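Local coordinates for DNA repair protein XRCC1 (Homo sapiens, PDB 3LQC), which acts as a scaffold in DNA single-strand break repair, assembling repair protein complexes and binding poly-ADP-ribose chains, which limits PARP1 activity, at residues I43-Q48 / V128-S133; V68-G73 / E85-T90. All coordinates share one frame; numbering follows the deposited sequence. Where two conformers were deposited one is given.

Interaction 1 of 2, residues I43-Q48 / V128-S133. With CO3 (carbonate ion), chain D.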
ATOM      1  N   ILE A  43       7.521  19.880   0.178  1.00 21.19           N
ATOM      2  CA  ILE A  43       7.215  21.285  -0.064  1.00 17.32           C
ATOM      3  C   ILE A  43       5.844  21.380  -0.702  1.00 16.61           C
ATOM      4  O   ILE A  43       5.391  20.437  -1.337  1.00 18.30           O
ATOM      5  CB  ILE A  43       8.223  21.945  -1.028  1.00 23.36           C
ATOM      6  CG1 ILE A  43       8.229  21.200  -2.361  1.00 20.83           C
ATOM      7  CG2 ILE A  43       9.621  21.988  -0.420  1.00 21.01           C
ATOM      8  CD1 ILE A  43       8.567  22.063  -3.521  1.00 22.98           C
ATOM      9  N   SER A  44       5.183  22.520  -0.541  1.00 16.25           N
ATOM     10  CA  SER A  44       3.942  22.776  -1.259  1.00 13.86           C
ATOM     11  C   SER A  44       3.953  24.154  -1.897  1.00 16.02           C
ATOM     12  O   SER A  44       4.695  25.039  -1.476  1.00 17.24           O
ATOM     13  CB  SER A  44       2.764  22.696  -0.309  1.00 14.10           C
ATOM     14  OG  SER A  44       2.922  23.656   0.715  1.00 19.24           O
ATOM     15  N   VAL A  45       3.136  24.326  -2.927  1.00 13.69           N
ATOM     16  CA  VAL A  45       2.800  25.653  -3.407  1.00 15.94           C
ATOM     17  C   VAL A  45       1.302  25.833  -3.224  1.00 17.74           C
ATOM     18  O   VAL A  45       0.535  24.876  -3.331  1.00 17.32           O
ATOM     19  CB  VAL A  45       3.156  25.861  -4.899  1.00 20.87           C
ATOM     20  CG1 VAL A  45       4.656  25.777  -5.120  1.00 18.94           C
ATOM     21  CG2 VAL A  45       2.438  24.857  -5.754  1.00 22.44           C
ATOM     22  N   VAL A  46       0.886  27.054  -2.923  1.00 19.92           N
ATOM     23  CA  VAL A  46      -0.529  27.354  -2.839  1.00 15.27           C
ATOM     24  C   VAL A  46      -0.889  28.394  -3.883  1.00 19.68           C
ATOM     25  O   VAL A  46      -0.260  29.449  -3.969  1.00 17.14           O
ATOM     26  CB  VAL A  46      -0.935  27.850  -1.448  1.00 16.75           C
ATOM     27  CG1 VAL A  46      -2.335  28.468  -1.495  1.00 18.56           C
ATOM     28  CG2 VAL A  46      -0.891  26.707  -0.451  1.00 18.11           C
ATOM     29  N   LEU A  47      -1.888  28.065  -4.694  1.00 17.24           N
ATOM     30  CA  LEU A  47      -2.420  28.989  -5.676  1.00 18.52           C
ATOM     31  C   LEU A  47      -3.644  29.656  -5.079  1.00 18.60           C
ATOM     32  O   LEU A  47      -4.636  28.993  -4.772  1.00 16.33           O
ATOM     33  CB  LEU A  47      -2.825  28.267  -6.961  1.00 18.54           C
ATOM     34  CG  LEU A  47      -1.852  27.336  -7.686  1.00 19.33           C
ATOM     35  CD1 LEU A  47      -2.549  26.753  -8.914  1.00 20.91           C
ATOM     36  CD2 LEU A  47      -0.564  28.047  -8.074  1.00 19.25           C
ATOM     37  N   GLN A  48      -3.548  30.964  -4.897  1.00 17.60           N
ATOM     38  CA  GLN A  48      -4.665  31.781  -4.464  1.00 20.18           C
ATOM     39  C   GLN A  48      -5.395  32.310  -5.693  1.00 22.73           C
ATOM     40  O   GLN A  48      -4.919  33.219  -6.370  1.00 23.17           O
ATOM     41  CB  GLN A  48      -4.155  32.948  -3.632  1.00 19.18           C
ATOM     42  CG  GLN A  48      -3.567  32.529  -2.307  1.00 21.52           C
ATOM     43  CD  GLN A  48      -3.125  33.717  -1.483  1.00 25.04           C
ATOM     44  OE1 GLN A  48      -2.664  34.727  -2.024  1.00 27.41           O
ATOM     45  NE2 GLN A  48      -3.260  33.608  -0.168  1.00 19.18           N
ATOM     46  N   VAL A 128      -5.784  26.345  -4.093  1.00 17.73           N
ATOM     47  CA  VAL A 128      -5.269  25.074  -4.567  1.00 14.99           C
ATOM     48  C   VAL A 128      -3.873  24.826  -3.978  1.00 19.43           C
ATOM     49  O   VAL A 128      -2.928  25.575  -4.229  1.00 15.69           O
ATOM     50  CB  VAL A 128      -5.212  25.010  -6.103  1.00 17.61           C
ATOM     51  CG1 VAL A 128      -4.997  23.578  -6.555  1.00 19.89           C
ATOM     52  CG2 VAL A 128      -6.502  25.558  -6.715  1.00 18.62           C
ATOM     53  N   LYS A 129      -3.754  23.766  -3.190  1.00 17.52           N
ATOM     54  CA  LYS A 129      -2.491  23.417  -2.570  1.00 16.91           C
ATOM     55  C   LYS A 129      -1.954  22.142  -3.201  1.00 17.51           C
ATOM     56  O   LYS A 129      -2.609  21.093  -3.164  1.00 17.42           O
ATOM     57  CB  LYS A 129      -2.675  23.235  -1.059  1.00 14.28           C
ATOM     58  CG  LYS A 129      -1.428  22.782  -0.333  1.00 14.99           C
ATOM     59  CD  LYS A 129      -1.679  22.634   1.157  1.00 16.72           C
ATOM     60  CE  LYS A 129      -1.981  23.968   1.803  1.00 16.68           C
ATOM     61  NZ  LYS A 129      -1.844  23.896   3.281  1.00 19.29           N
ATOM     62  N   ILE A 130      -0.769  22.239  -3.791  1.00 15.68           N
ATOM     63  CA  ILE A 130      -0.109  21.073  -4.373  1.00 16.93           C
ATOM     64  C   ILE A 130       1.072  20.670  -3.486  1.00 18.82           C
ATOM     65  O   ILE A 130       1.998  21.455  -3.288  1.00 15.47           O
ATOM     66  CB  ILE A 130       0.380  21.351  -5.805  1.00 14.61           C
ATOM     67  CG1 ILE A 130      -0.796  21.706  -6.718  1.00 18.32           C
ATOM     68  CG2 ILE A 130       1.117  20.159  -6.354  1.00 13.92           C
ATOM     69  CD1 ILE A 130      -1.153  23.178  -6.723  1.00 19.35           C
ATOM     70  N   VAL A 131       1.031  19.460  -2.939  1.00 16.34           N
ATOM     71  CA  VAL A 131       2.076  19.014  -2.021  1.00 16.44           C
ATOM     72  C   VAL A 131       2.975  17.970  -2.660  1.00 14.79           C
ATOM     73  O   VAL A 131       2.507  16.933  -3.112  1.00 16.54           O
ATOM     74  CB  VAL A 131       1.484  18.451  -0.714  1.00 14.74           C
ATOM     75  CG1 VAL A 131       2.590  18.228   0.316  1.00 13.85           C
ATOM     76  CG2 VAL A 131       0.431  19.394  -0.163  1.00 12.50           C
ATOM     77  N   CYS A 132       4.272  18.254  -2.696  1.00 16.54           N
ATOM     78  CA  CYS A 132       5.248  17.328  -3.254  1.00 14.05           C
ATOM     79  C   CYS A 132       6.085  16.721  -2.141  1.00 13.57           C
ATOM     80  O   CYS A 132       6.721  17.429  -1.364  1.00 18.55           O
ATOM     81  CB  CYS A 132       6.153  18.048  -4.252  1.00 17.54           C
ATOM     82  SG  CYS A 132       5.313  18.727  -5.689  1.00 19.00           S
ATOM     83  N   SER A 133       6.088  15.403  -2.052  1.00 17.18           N
ATOM     84  CA  SER A 133       6.854  14.735  -1.010  1.00 16.92           C
ATOM     85  C   SER A 133       7.963  13.905  -1.617  1.00 15.91           C
ATOM     86  O   SER A 133       7.744  13.169  -2.581  1.00 16.45           O
ATOM     87  CB  SER A 133       5.951  13.857  -0.155  1.00 14.82           C
ATOM     88  OG  SER A 133       5.104  14.645   0.652  1.00 21.07           O
TER
HETATM   89  C   CO3 D 190       1.191  22.667   3.894  1.00 20.80           C
HETATM   90  O1  CO3 D 190       1.378  23.408   2.842  1.00 24.13           O
HETATM   91  O2  CO3 D 190       0.231  22.964   4.723  1.00 21.95           O
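I43 to L47 pair with V128 to C132 as antiparallel neighbours within the mixed sheet of the XRCC1 N-terminal domain, and one face of this pairing helps to form a carbonate pocket. Three pairs, I43 with C132, V45 with I130 and L47 with V128, each make two backbone hydrogen bonds. The shortest runs from L47 N to V128 O at 2.7 Å. S44 with V131 and V46 with K129 are the non-hydrogen-bonded pairs between them. S44 CA lies 3.1 Å from I130 O in a CA-H...O contact.

The carbonate ion, probably taken up from the crystallisation liquor, bridges the two strands. S44 OG stands between the backbone N and the carbonyl carbon (chi1 60°) and donates to carbonate O1 at 2.6 Å. K129 comes from the other strand, and its NZ donates to carbonate O2 at 2.7 Å. Its chain is extended as far as CD and then bends (chi3 -66°), which brings CE to 3.7 Å from V46 CG2. V46 thus packs against the aliphatic part of K129. R7 of strand 7-12 also bonds the ion, and Y84 makes a cation-pi contact with K129. P2, E3 and E81 complete the pocket. The positive charges of K129 and R7 would probably stabilise the bound anion.

On the other face of this strand pair the contacts are apolar. V45 CG2 reaches I130 CB at 4.1 Å, and I130 CD1 also lies beside that methyl. L47 CB meets V128 CB at 4.1 Å, and L47 CG also lies near I130 CD1. At the far end I43 CG1 approaches C132 CB at 4.2 Å. Helix 28-36 covers this end of the face: its Y30 touches both I43 and V45.

Interaction 2 of 2, residues V68-G73 / E85-T90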
ATOM      1  N   VAL A  68       2.680  13.164  -4.836  1.00 19.92           N
ATOM      2  CA  VAL A  68       2.052  14.462  -5.042  1.00 16.70           C
ATOM      3  C   VAL A  68       0.608  14.397  -4.572  1.00 18.70           C
ATOM      4  O   VAL A  68      -0.080  13.403  -4.799  1.00 16.12           O
ATOM      5  CB  VAL A  68       2.080  14.899  -6.514  1.00 15.80           C
ATOM      6  CG1 VAL A  68       1.526  16.300  -6.645  1.00 16.75           C
ATOM      7  CG2 VAL A  68       3.487  14.841  -7.066  1.00 14.35           C
ATOM      8  N   GLU A  69       0.159  15.454  -3.901  1.00 16.50           N
ATOM      9  CA  GLU A  69      -1.212  15.534  -3.419  1.00 16.36           C
ATOM     10  C   GLU A  69      -1.792  16.897  -3.783  1.00 19.55           C
ATOM     11  O   GLU A  69      -1.084  17.901  -3.753  1.00 17.98           O
ATOM     12  CB  GLU A  69      -1.240  15.347  -1.903  1.00 17.15           C
ATOM     13  CG  GLU A  69      -2.616  15.395  -1.262  1.00 16.17           C
ATOM     14  CD  GLU A  69      -2.526  15.500   0.244  1.00 17.28           C
ATOM     15  OE1 GLU A  69      -3.490  15.105   0.938  1.00 17.43           O
ATOM     16  OE2 GLU A  69      -1.474  15.961   0.734  1.00 14.42           O
ATOM     17  N   VAL A  70      -3.074  16.937  -4.132  1.00 17.24           N
ATOM     18  CA  VAL A  70      -3.717  18.212  -4.409  1.00 16.77           C
ATOM     19  C   VAL A  70      -4.891  18.411  -3.477  1.00 15.70           C
ATOM     20  O   VAL A  70      -5.796  17.584  -3.425  1.00 21.53           O
ATOM     21  CB  VAL A  70      -4.172  18.348  -5.882  1.00 18.72           C
ATOM     22  CG1 VAL A  70      -4.882  19.686  -6.101  1.00 14.31           C
ATOM     23  CG2 VAL A  70      -2.981  18.235  -6.815  1.00 19.15           C
ATOM     24  N   LEU A  71      -4.859  19.505  -2.728  1.00 13.48           N
ATOM     25  CA  LEU A  71      -5.954  19.851  -1.838  1.00 16.14           C
ATOM     26  C   LEU A  71      -6.555  21.187  -2.262  1.00 16.78           C
ATOM     27  O   LEU A  71      -5.905  21.994  -2.940  1.00 18.05           O
ATOM     28  CB  LEU A  71      -5.485  19.898  -0.380  1.00 12.85           C
ATOM     29  CG  LEU A  71      -4.669  18.696   0.103  1.00 16.66           C
ATOM     30  CD1 LEU A  71      -3.178  18.950  -0.087  1.00 15.15           C
ATOM     31  CD2 LEU A  71      -4.975  18.357   1.568  1.00 13.34           C
ATOM     32  N   VAL A  72      -7.796  21.421  -1.868  1.00 14.77           N
ATOM     33  CA  VAL A  72      -8.490  22.642  -2.255  1.00 17.04           C
ATOM     34  C   VAL A  72      -9.090  23.286  -1.032  1.00 16.57           C
ATOM     35  O   VAL A  72      -9.358  22.617  -0.039  1.00 18.78           O
ATOM     36  CB  VAL A  72      -9.603  22.365  -3.265  1.00 18.35           C
ATOM     37  CG1 VAL A  72      -9.014  22.227  -4.656  1.00 14.85           C
ATOM     38  CG2 VAL A  72     -10.371  21.109  -2.864  1.00 13.83           C
ATOM     39  N   GLY A  73      -9.291  24.592  -1.097  1.00 17.44           N
ATOM     40  CA  GLY A  73      -9.833  25.315   0.035  1.00 18.54           C
ATOM     41  C   GLY A  73     -10.664  26.498  -0.418  1.00 20.74           C
ATOM     42  O   GLY A  73     -10.594  26.925  -1.570  1.00 20.22           O
ATOM     43  N   GLU A  85      -9.587  20.528   1.796  1.00 22.28           N
ATOM     44  CA  GLU A  85     -10.235  19.292   1.437  1.00 17.26           C
ATOM     45  C   GLU A  85      -9.351  18.645   0.381  1.00 18.92           C
ATOM     46  O   GLU A  85      -8.804  19.340  -0.471  1.00 16.75           O
ATOM     47  CB  GLU A  85     -11.617  19.614   0.865  1.00 20.43           C
ATOM     48  CG  GLU A  85     -12.707  18.663   1.303  1.00 30.83           C
ATOM     49  CD  GLU A  85     -12.698  18.412   2.796  1.00 25.93           C
ATOM     50  OE1 GLU A  85     -12.917  19.366   3.573  1.00 25.95           O
ATOM     51  OE2 GLU A  85     -12.473  17.248   3.191  1.00 28.60           O
ATOM     52  N   VAL A  86      -9.182  17.327   0.437  1.00 20.34           N
ATOM     53  CA  VAL A  86      -8.394  16.647  -0.587  1.00 19.33           C
ATOM     54  C   VAL A  86      -9.142  16.586  -1.916  1.00 18.65           C
ATOM     55  O   VAL A  86     -10.289  16.150  -1.987  1.00 22.98           O
ATOM     56  CB  VAL A  86      -7.974  15.214  -0.175  1.00 16.42           C
ATOM     57  CG1 VAL A  86      -7.214  14.546  -1.300  1.00 15.32           C
ATOM     58  CG2 VAL A  86      -7.119  15.249   1.066  1.00 16.82           C
ATOM     59  N   LEU A  87      -8.477  17.031  -2.969  1.00 17.33           N
ATOM     60  CA  LEU A  87      -9.006  16.886  -4.305  1.00 18.17           C
ATOM     61  C   LEU A  87      -8.387  15.649  -4.948  1.00 22.09           C
ATOM     62  O   LEU A  87      -9.089  14.720  -5.341  1.00 24.27           O
ATOM     63  CB  LEU A  87      -8.702  18.130  -5.138  1.00 12.87           C
ATOM     64  CG  LEU A  87      -9.341  18.055  -6.512  1.00 15.40           C
ATOM     65  CD1 LEU A  87     -10.841  18.080  -6.341  1.00 17.57           C
ATOM     66  CD2 LEU A  87      -8.861  19.192  -7.387  1.00 19.14           C
ATOM     67  N   LEU A  88      -7.063  15.643  -5.062  1.00 22.09           N
ATOM     68  CA  LEU A  88      -6.357  14.456  -5.529  1.00 21.75           C
ATOM     69  C   LEU A  88      -5.557  13.871  -4.385  0.97 19.55           C
ATOM     70  O   LEU A  88      -4.631  14.495  -3.868  0.97 20.22           O
ATOM     71  CB  LEU A  88      -5.429  14.758  -6.710  1.00 23.54           C
ATOM     72  CG  LEU A  88      -4.531  13.572  -7.093  1.00 21.44           C
ATOM     73  CD1 LEU A  88      -5.365  12.399  -7.554  1.00 21.47           C
ATOM     74  CD2 LEU A  88      -3.527  13.949  -8.149  1.00 23.80           C
ATOM     75  N   VAL A  89      -5.924  12.662  -3.997  0.84 16.40           N
ATOM     76  CA  VAL A  89      -5.276  11.977  -2.902  0.84 17.13           C
ATOM     77  C   VAL A  89      -3.776  11.790  -3.184  0.84 15.83           C
ATOM     78  O   VAL A  89      -3.355  11.732  -4.339  0.84 15.05           O
ATOM     79  CB  VAL A  89      -5.981  10.636  -2.656  0.84 19.18           C
ATOM     80  CG1 VAL A  89      -5.267   9.497  -3.387  0.84 18.71           C
ATOM     81  CG2 VAL A  89      -6.094  10.377  -1.176  0.84 19.96           C
ATOM     82  N   THR A  90      -2.969  11.725  -2.130  1.00 17.81           N
ATOM     83  CA  THR A  90      -1.519  11.567  -2.288  1.00 15.55           C
ATOM     84  C   THR A  90      -1.166  10.403  -3.222  1.00 16.27           C
ATOM     85  O   THR A  90      -1.483   9.246  -2.955  1.00 17.70           O
ATOM     86  CB  THR A  90      -0.818  11.361  -0.940  1.00 15.97           C
ATOM     87  OG1 THR A  90      -1.193  12.408  -0.036  1.00 13.05           O
ATOM     88  CG2 THR A  90       0.700  11.378  -1.131  1.00 18.04           C
TER
HETATM   89  O   HOH W   1      -3.951  12.177   0.358  1.00 14.72           O
HETATM   90  O   HOH W   2       0.875  14.465   0.491  1.00 16.87           O
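V70 and V72 bond through their backbones to E85, L87 and L88; L71 and V86 form a non-hydrogen-bonded pair. V72 and E85 exchange two bonds, with V72 N to E85 O at 2.7 Å. V70 N donates to L88 O at 2.9 Å, and V70 O is gripped by L87 N and L88 N, each at 2.8 Å.

Apolar contacts lie on both faces. V70 CB meets L88 CB at 3.9 Å, and V72 CG1 touches L87 CD2. On the other face L71 CD2 reaches V86 CG2 at 3.8 Å; V86 CG2 also lies near E69 OE1.

Polar contacts gather at E69. Its CG is anti to the backbone N (chi1 -179°), which sets it 3.4 Å from L88 O, and the extended chain runs on past T90 OG1. Water 1 joins E69 OE1 to T90 N, and water 2 joins OE2 to T90 OG1. L88 and T90 each have two conformers; these are contacts of one. OE2 also bonds the backbone of another protein's chain. An alanine here would probably leave both waters and that backbone without their carboxylate partner.

Two residues, L87 and L88, oppose the single V70: a classic beta bulge in the hairpin of strands 67-73 and 85-92.

How the interactions relate
From the N terminus, strand 7-12 and two helices lead to strand 42-49, the first half of interaction 1. The chain then passes through strand 57-63 of the second sheet. It returns as strand 67-73 and turns back as strand 85-92, so interaction 2 closes a short hairpin. Strand 108-111 goes to the second sheet again. Strand 125-133 then comes back and closes the much longer loop of interaction 1, within which interaction 2 lies. Strand 125-133 inserts between strands 42-49 and 67-73. Probable backbone bonds link V131 N to E69 O and K129 O to L71 N, so both contacts belong to one sheet.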